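PDB 2FNU: aminotransferase from Helicobacter pylori, which catalyses the PLP-dependent transamination of a UDP-4-keto-hexose, with L-glutamate as the amino donor, in the second step of pseudaminic acid biosynthesis for flagellin modification. Local coordinates for residues Met250-Glu254 with Lys280-His284; Tyr260-Phe264 with Leu285-Leu289. The contacts are given in a common frame with arbitrary orientation. Numbering follows the deposited sequence.

Contact 1 (Met250-Glu254 with Lys280-His284)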
ATOM      1  N   MET B 250     -15.689 -20.781   3.863  1.00 12.53           N
ATOM      2  CA  MET B 250     -15.048 -21.408   5.014  1.00 11.87           C
ATOM      3  C   MET B 250     -15.527 -22.853   5.156  1.00 13.68           C
ATOM      4  O   MET B 250     -14.735 -23.763   5.466  1.00 15.25           O
ATOM      5  CB  MET B 250     -15.348 -20.608   6.290  1.00 13.97           C
ATOM      6  CG  MET B 250     -14.786 -21.239   7.558  1.00 17.21           C
ATOM      7  SD  MET B 250     -14.867 -20.059   8.918  1.00 15.71           S
ATOM      8  CE  MET B 250     -15.660 -21.053  10.189  1.00 23.92           C
ATOM      9  N   GLN B 251     -16.816 -23.070   4.915  1.00 14.25           N
ATOM     10  CA  GLN B 251     -17.366 -24.424   5.032  1.00 15.29           C
ATOM     11  C   GLN B 251     -16.869 -25.340   3.897  1.00 14.08           C
ATOM     12  O   GLN B 251     -16.675 -26.547   4.105  1.00 15.49           O
ATOM     13  CB  GLN B 251     -18.892 -24.394   5.129  1.00 16.47           C
ATOM     14  CG  GLN B 251     -19.543 -25.789   5.250  1.00 17.28           C
ATOM     15  CD  GLN B 251     -19.156 -26.554   6.529  1.00 18.42           C
ATOM     16  OE1 GLN B 251     -18.751 -25.976   7.557  1.00 20.92           O
ATOM     17  NE2 GLN B 251     -19.286 -27.876   6.463  1.00 21.14           N
ATOM     18  N   LYS B 252     -16.645 -24.778   2.705  1.00 13.80           N
ATOM     19  CA  LYS B 252     -16.015 -25.574   1.654  1.00 13.27           C
ATOM     20  C   LYS B 252     -14.633 -26.046   2.075  1.00 14.99           C
ATOM     21  O   LYS B 252     -14.276 -27.200   1.829  1.00 16.49           O
ATOM     22  CB  LYS B 252     -15.961 -24.821   0.326  1.00 14.16           C
ATOM     23  CG  LYS B 252     -17.340 -24.627  -0.305  1.00 16.86           C
ATOM     24  CD  LYS B 252     -17.874 -25.947  -0.851  1.00 24.31           C
ATOM     25  CE  LYS B 252     -19.239 -25.771  -1.508  1.00 40.51           C
ATOM     26  NZ  LYS B 252     -19.844 -27.083  -1.891  1.00 51.18           N
ATOM     27  N   ARG B 253     -13.843 -25.153   2.687  1.00 13.12           N
ATOM     28  CA  ARG B 253     -12.522 -25.532   3.174  1.00 12.20           C
ATOM     29  C   ARG B 253     -12.640 -26.554   4.310  1.00 13.68           C
ATOM     30  O   ARG B 253     -11.846 -27.494   4.393  1.00 14.14           O
ATOM     31  CB  ARG B 253     -11.714 -24.303   3.592  1.00 12.26           C
ATOM     32  CG  ARG B 253     -11.372 -23.379   2.413  1.00 12.43           C
ATOM     33  CD  ARG B 253     -10.345 -22.312   2.804  1.00 12.18           C
ATOM     34  NE  ARG B 253     -10.868 -21.456   3.859  1.00 11.54           N
ATOM     35  CZ  ARG B 253     -11.568 -20.340   3.660  1.00 13.42           C
ATOM     36  NH1 ARG B 253     -11.822 -19.894   2.418  1.00 13.39           N
ATOM     37  NH2 ARG B 253     -12.010 -19.669   4.719  1.00 12.58           N
ATOM     38  N   GLU B 254     -13.657 -26.390   5.158  1.00 13.15           N
ATOM     39  CA  GLU B 254     -13.876 -27.367   6.240  1.00 13.71           C
ATOM     40  C   GLU B 254     -14.177 -28.754   5.671  1.00 12.45           C
ATOM     41  O   GLU B 254     -13.669 -29.759   6.187  1.00 13.94           O
ATOM     42  CB  GLU B 254     -14.984 -26.894   7.191  1.00 15.72           C
ATOM     43  CG  GLU B 254     -15.394 -27.897   8.284  1.00 15.93           C
ATOM     44  CD  GLU B 254     -14.330 -28.152   9.341  1.00 18.93           C
ATOM     45  OE1 GLU B 254     -13.336 -27.387   9.431  1.00 16.30           O
ATOM     46  OE2 GLU B 254     -14.503 -29.127  10.116  1.00 17.09           O
ATOM     47  N   LYS B 280     -14.540 -23.578  15.542  1.00 14.23           N
ATOM     48  CA  LYS B 280     -14.519 -23.374  14.090  1.00 14.70           C
ATOM     49  C   LYS B 280     -13.285 -22.585  13.691  1.00 15.77           C
ATOM     50  O   LYS B 280     -12.923 -21.605  14.357  1.00 17.88           O
ATOM     51  CB  LYS B 280     -15.738 -22.599  13.638  1.00 15.26           C
ATOM     52  CG  LYS B 280     -17.028 -23.373  13.621  1.00 17.84           C
ATOM     53  CD  LYS B 280     -18.023 -22.591  12.751  1.00 31.29           C
ATOM     54  CE  LYS B 280     -19.464 -22.920  13.015  1.00 46.11           C
ATOM     55  NZ  LYS B 280     -20.297 -22.014  12.159  1.00 39.66           N
ATOM     56  N   SER B 281     -12.623 -23.029  12.620  1.00 15.10           N
ATOM     57  CA  SER B 281     -11.448 -22.342  12.075  1.00 14.38           C
ATOM     58  C   SER B 281     -11.717 -21.925  10.642  1.00 11.09           C
ATOM     59  O   SER B 281     -12.486 -22.583   9.923  1.00 14.24           O
ATOM     60  CB  SER B 281     -10.222 -23.270  12.077  1.00 16.51           C
ATOM     61  OG  SER B 281      -9.150 -22.759  11.268  1.00 18.86           O
ATOM     62  N   SER B 282     -11.047 -20.846  10.222  1.00 11.48           N
ATOM     63  CA  SER B 282     -11.124 -20.400   8.836  1.00 11.74           C
ATOM     64  C   SER B 282     -10.573 -21.470   7.884  1.00 12.16           C
ATOM     65  O   SER B 282     -10.875 -21.466   6.691  1.00 13.76           O
ATOM     66  CB  SER B 282     -10.291 -19.130   8.683  1.00 12.15           C
ATOM     67  OG  SER B 282      -8.913 -19.444   8.868  1.00 12.68           O
ATOM     68  N   ASN B 283      -9.724 -22.354   8.396  1.00 11.46           N
ATOM     69  CA  ASN B 283      -9.060 -23.368   7.567  1.00 11.20           C
ATOM     70  C   ASN B 283      -8.240 -22.731   6.454  1.00 14.25           C
ATOM     71  O   ASN B 283      -8.236 -23.209   5.323  1.00 14.84           O
ATOM     72  CB  ASN B 283     -10.070 -24.352   6.948  1.00 12.41           C
ATOM     73  CG  ASN B 283     -10.767 -25.202   7.990  1.00 17.13           C
ATOM     74  OD1 ASN B 283     -12.008 -25.257   8.056  1.00 21.91           O
ATOM     75  ND2 ASN B 283      -9.981 -25.861   8.817  1.00 17.03           N
ATOM     76  N   HIS B 284      -7.549 -21.633   6.776  1.00 12.69           N
ATOM     77  CA  HIS B 284      -6.666 -21.036   5.775  1.00 11.70           C
ATOM     78  C   HIS B 284      -5.628 -22.036   5.275  1.00 14.23           C
ATOM     79  O   HIS B 284      -5.351 -22.093   4.052  1.00 13.57           O
ATOM     80  CB  HIS B 284      -5.989 -19.758   6.297  1.00 12.15           C
ATOM     81  CG  HIS B 284      -4.944 -19.242   5.375  1.00 12.49           C
ATOM     82  ND1 HIS B 284      -5.188 -19.015   4.033  1.00 14.51           N
ATOM     83  CD2 HIS B 284      -3.641 -18.945   5.578  1.00 14.75           C
ATOM     84  CE1 HIS B 284      -4.073 -18.604   3.451  1.00 14.60           C
ATOM     85  NE2 HIS B 284      -3.120 -18.555   4.366  1.00 14.97           N
TER
HETATM   86  O   HOH W   1     -13.494 -25.556  11.560  1.00 22.39           O
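Hydrogen bonds from Arg-253 tie the N-terminal half of helix 246-264 to the loop at Lys-280-His-284. Its NE and NH2 both donate to Ser-282 O, at 2.8 Å and 2.9 Å, so one carbonyl lies at the edge of the guanidinium and takes a bifurcated pair; NH1 turns to Pro-184 O, next to Lys-183, the cofactor-attachment lysine, unlinked here. A water forms the second polar link, donating to Glu-254 OE1 (2.8 Å) and accepting from Ser-281 N (2.9 Å). The apolar share falls to Met-250, whose extended side chain runs along the loop: SD lies 3.8 Å from Ser-282 CA and CE 3.8 Å from Lys-280 CB. Arg-253 CB also packs on Asn-283 CB at 3.7 Å. The loop braces itself with an ST turn, Asn-283 N donating to Ser-281 OG (3.0 Å). Ser-282 OG is bonded to His-157 O, and the ring of His-284 meets that of His-157 edge-to-face. With the His-284 side chain about 3 Å (nearest atoms) from that of Lys-183, the chemistry implies that a single buried arginine, by binding Ser-282 O and Pro-184 O, links the helix to the wall of the cofactor site.

Contact 2 (Tyr260-Phe264 with Leu285-Leu289)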
ATOM      1  N   TYR B 260      -9.547 -34.869   3.900  1.00 14.42           N
ATOM      2  CA  TYR B 260      -8.191 -35.250   4.259  1.00 12.42           C
ATOM      3  C   TYR B 260      -8.151 -36.039   5.575  1.00 13.34           C
ATOM      4  O   TYR B 260      -7.450 -37.046   5.677  1.00 14.13           O
ATOM      5  CB  TYR B 260      -7.348 -34.000   4.461  1.00 14.34           C
ATOM      6  CG  TYR B 260      -6.804 -33.300   3.232  1.00 12.13           C
ATOM      7  CD1 TYR B 260      -6.010 -33.973   2.301  1.00 12.81           C
ATOM      8  CD2 TYR B 260      -6.999 -31.926   3.053  1.00 13.55           C
ATOM      9  CE1 TYR B 260      -5.450 -33.308   1.208  1.00 13.24           C
ATOM     10  CE2 TYR B 260      -6.455 -31.256   1.946  1.00 12.37           C
ATOM     11  CZ  TYR B 260      -5.670 -31.956   1.038  1.00 13.20           C
ATOM     12  OH  TYR B 260      -5.097 -31.300  -0.032  1.00 13.48           O
ATOM     13  N   ASP B 261      -8.870 -35.552   6.593  1.00 12.89           N
ATOM     14  CA  ASP B 261      -8.883 -36.222   7.906  1.00 13.02           C
ATOM     15  C   ASP B 261      -9.294 -37.688   7.739  1.00 13.95           C
ATOM     16  O   ASP B 261      -8.657 -38.584   8.319  1.00 15.22           O
ATOM     17  CB  ASP B 261      -9.855 -35.549   8.867  1.00 13.50           C
ATOM     18  CG  ASP B 261      -9.383 -34.184   9.355  1.00 13.95           C
ATOM     19  OD1 ASP B 261      -8.248 -33.736   9.062  1.00 15.55           O
ATOM     20  OD2 ASP B 261     -10.192 -33.555  10.070  1.00 15.60           O
ATOM     21  N   ARG B 262     -10.344 -37.930   6.949  1.00 13.48           N
ATOM     22  CA  ARG B 262     -10.833 -39.311   6.799  1.00 14.10           C
ATOM     23  C   ARG B 262      -9.753 -40.190   6.187  1.00 14.91           C
ATOM     24  O   ARG B 262      -9.498 -41.312   6.663  1.00 16.09           O
ATOM     25  CB  ARG B 262     -12.093 -39.378   5.940  1.00 14.08           C
ATOM     26  CG  ARG B 262     -13.329 -38.799   6.593  1.00 15.76           C
ATOM     27  CD  ARG B 262     -14.568 -39.196   5.797  1.00 15.76           C
ATOM     28  NE  ARG B 262     -14.515 -38.787   4.388  1.00 15.24           N
ATOM     29  CZ  ARG B 262     -14.809 -37.566   3.946  1.00 17.00           C
ATOM     30  NH1 ARG B 262     -15.164 -36.605   4.807  1.00 16.07           N
ATOM     31  NH2 ARG B 262     -14.751 -37.306   2.634  1.00 15.88           N
ATOM     32  N   ILE B 263      -9.114 -39.695   5.126  1.00 12.92           N
ATOM     33  CA  ILE B 263      -8.147 -40.509   4.401  1.00 12.62           C
ATOM     34  C   ILE B 263      -6.851 -40.682   5.190  1.00 15.53           C
ATOM     35  O   ILE B 263      -6.215 -41.743   5.114  1.00 16.02           O
ATOM     36  CB  ILE B 263      -7.886 -39.897   2.993  1.00 14.31           C
ATOM     37  CG1 ILE B 263      -9.195 -39.950   2.178  1.00 12.48           C
ATOM     38  CG2 ILE B 263      -6.750 -40.609   2.257  1.00 14.29           C
ATOM     39  CD1 ILE B 263      -9.207 -39.112   0.906  1.00 14.88           C
ATOM     40  N   PHE B 264      -6.476 -39.655   5.963  1.00 13.38           N
ATOM     41  CA  PHE B 264      -5.257 -39.681   6.756  1.00 14.73           C
ATOM     42  C   PHE B 264      -5.401 -40.314   8.140  1.00 15.60           C
ATOM     43  O   PHE B 264      -4.402 -40.455   8.849  1.00 16.04           O
ATOM     44  CB  PHE B 264      -4.734 -38.241   6.951  1.00 13.09           C
ATOM     45  CG  PHE B 264      -4.271 -37.579   5.683  1.00 14.01           C
ATOM     46  CD1 PHE B 264      -3.820 -38.327   4.599  1.00 14.96           C
ATOM     47  CD2 PHE B 264      -4.254 -36.188   5.585  1.00 13.33           C
ATOM     48  CE1 PHE B 264      -3.370 -37.709   3.424  1.00 15.12           C
ATOM     49  CE2 PHE B 264      -3.801 -35.551   4.418  1.00 13.02           C
ATOM     50  CZ  PHE B 264      -3.354 -36.310   3.345  1.00 15.39           C
ATOM     51  N   LEU B 285      -5.037 -22.781   6.218  1.00 13.10           N
ATOM     52  CA  LEU B 285      -4.075 -23.848   5.885  1.00 11.56           C
ATOM     53  C   LEU B 285      -4.588 -25.191   6.355  1.00 12.63           C
ATOM     54  O   LEU B 285      -5.406 -25.252   7.296  1.00 12.88           O
ATOM     55  CB  LEU B 285      -2.712 -23.625   6.548  1.00 12.85           C
ATOM     56  CG  LEU B 285      -1.999 -22.288   6.340  1.00 13.68           C
ATOM     57  CD1 LEU B 285      -0.715 -22.172   7.193  1.00 13.22           C
ATOM     58  CD2 LEU B 285      -1.661 -22.089   4.870  1.00 13.17           C
ATOM     59  N   TYR B 286      -4.080 -26.254   5.733  1.00 11.51           N
ATOM     60  CA  TYR B 286      -4.271 -27.612   6.252  1.00 11.32           C
ATOM     61  C   TYR B 286      -2.870 -28.160   6.548  1.00 12.73           C
ATOM     62  O   TYR B 286      -2.217 -28.702   5.648  1.00 13.46           O
ATOM     63  CB  TYR B 286      -4.978 -28.518   5.226  1.00  9.86           C
ATOM     64  CG  TYR B 286      -5.277 -29.878   5.795  1.00 12.32           C
ATOM     65  CD1 TYR B 286      -6.481 -30.120   6.464  1.00 12.08           C
ATOM     66  CD2 TYR B 286      -4.332 -30.907   5.718  1.00 12.13           C
ATOM     67  CE1 TYR B 286      -6.765 -31.386   7.015  1.00 12.83           C
ATOM     68  CE2 TYR B 286      -4.601 -32.150   6.278  1.00 12.38           C
ATOM     69  CZ  TYR B 286      -5.812 -32.379   6.915  1.00 14.22           C
ATOM     70  OH  TYR B 286      -6.089 -33.614   7.466  1.00 13.74           O
ATOM     71  N   PRO B 287      -2.364 -27.941   7.775  1.00 11.63           N
ATOM     72  CA  PRO B 287      -1.023 -28.414   8.141  1.00 12.59           C
ATOM     73  C   PRO B 287      -0.984 -29.880   8.531  1.00 13.55           C
ATOM     74  O   PRO B 287      -1.880 -30.372   9.235  1.00 13.62           O
ATOM     75  CB  PRO B 287      -0.661 -27.570   9.385  1.00 12.53           C
ATOM     76  CG  PRO B 287      -1.732 -26.496   9.468  1.00 13.77           C
ATOM     77  CD  PRO B 287      -2.962 -27.119   8.842  1.00 12.53           C
ATOM     78  N   ILE B 288       0.072 -30.556   8.085  1.00 13.67           N
ATOM     79  CA  ILE B 288       0.390 -31.871   8.633  1.00 13.31           C
ATOM     80  C   ILE B 288       1.790 -31.802   9.242  1.00 15.29           C
ATOM     81  O   ILE B 288       2.640 -31.029   8.760  1.00 14.59           O
ATOM     82  CB  ILE B 288       0.324 -33.000   7.560  1.00 14.43           C
ATOM     83  CG1 ILE B 288       1.381 -32.772   6.463  1.00 13.51           C
ATOM     84  CG2 ILE B 288      -1.093 -33.127   6.993  1.00 15.57           C
ATOM     85  CD1 ILE B 288       1.470 -33.925   5.426  1.00 13.98           C
ATOM     86  N   LEU B 289       2.027 -32.597  10.287  1.00 14.22           N
ATOM     87  CA  LEU B 289       3.340 -32.641  10.945  1.00 15.44           C
ATOM     88  C   LEU B 289       3.979 -34.016  10.766  1.00 16.18           C
ATOM     89  O   LEU B 289       3.469 -35.012  11.292  1.00 15.79           O
ATOM     90  CB  LEU B 289       3.231 -32.319  12.448  1.00 14.57           C
ATOM     91  CG  LEU B 289       2.644 -30.961  12.821  1.00 17.91           C
ATOM     92  CD1 LEU B 289       2.488 -30.885  14.333  1.00 25.73           C
ATOM     93  CD2 LEU B 289       3.549 -29.866  12.296  1.00 20.71           C
TER
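Tyr-286 is the bump of this interface: its long side chain reaches from the strand to helix 246-264, the axes of helix 260-264 and strand 286-289 approaching to 11.7 Å with N-to-C directions 21° apart. The hollow that receives it is lined by Tyr-260, Asp-261 and Phe-264. Tyr-286 OH comes within 3.3 Å of Tyr-260 CB and 3.7 Å of Phe-264 CD2, the latter at the edge of the phenylalanine ring, and donates a hydrogen bond to Asp-261 OD1 (2.7 Å), so the phenol ends on a carboxylate. One face of the Tyr-286 ring is covered by Tyr-260, the two rings lying obliquely with centroids 4.5 Å apart and planes at 31°. Phe-264 CE2 lies 4.0 Å from Tyr-286 CE2. Two residues along the strand, Ile-288 points the same way but is shorter; its CG2 just reaches Phe-264 CE2 at 4.5 Å. Around this core, Tyr-260 packs against helix 355-370 and bonds through its OH to Pro-348 O, Phe-264 meets Phe-270 edge-to-face, and the strand, central in a three-stranded antiparallel sheet, is flanked by 270-272 and 344-347, with the last turn of helix 246-264 over one face, nearly parallel to it.

Overall arrangement
Contacts 1 and 2 lie about 13 Å apart between centres, on the same side of the chain's centre, and both use helix 246-264, one near its start and the other at its C-terminal end. Along the chain the segments alternate: 250-254, 260-264, 280-284, 285-289. The last two are continuous, so the loop of contact 1 runs directly into the strand of contact 2, and the chain, having left the helix, returns alongside it in the same general direction. The helix is joined to the small three-stranded antiparallel sheet at one place and to its approach at another, and, through the loop ending at His-284, the sheet adjoins the pocket of PMP and nucleotide sugar.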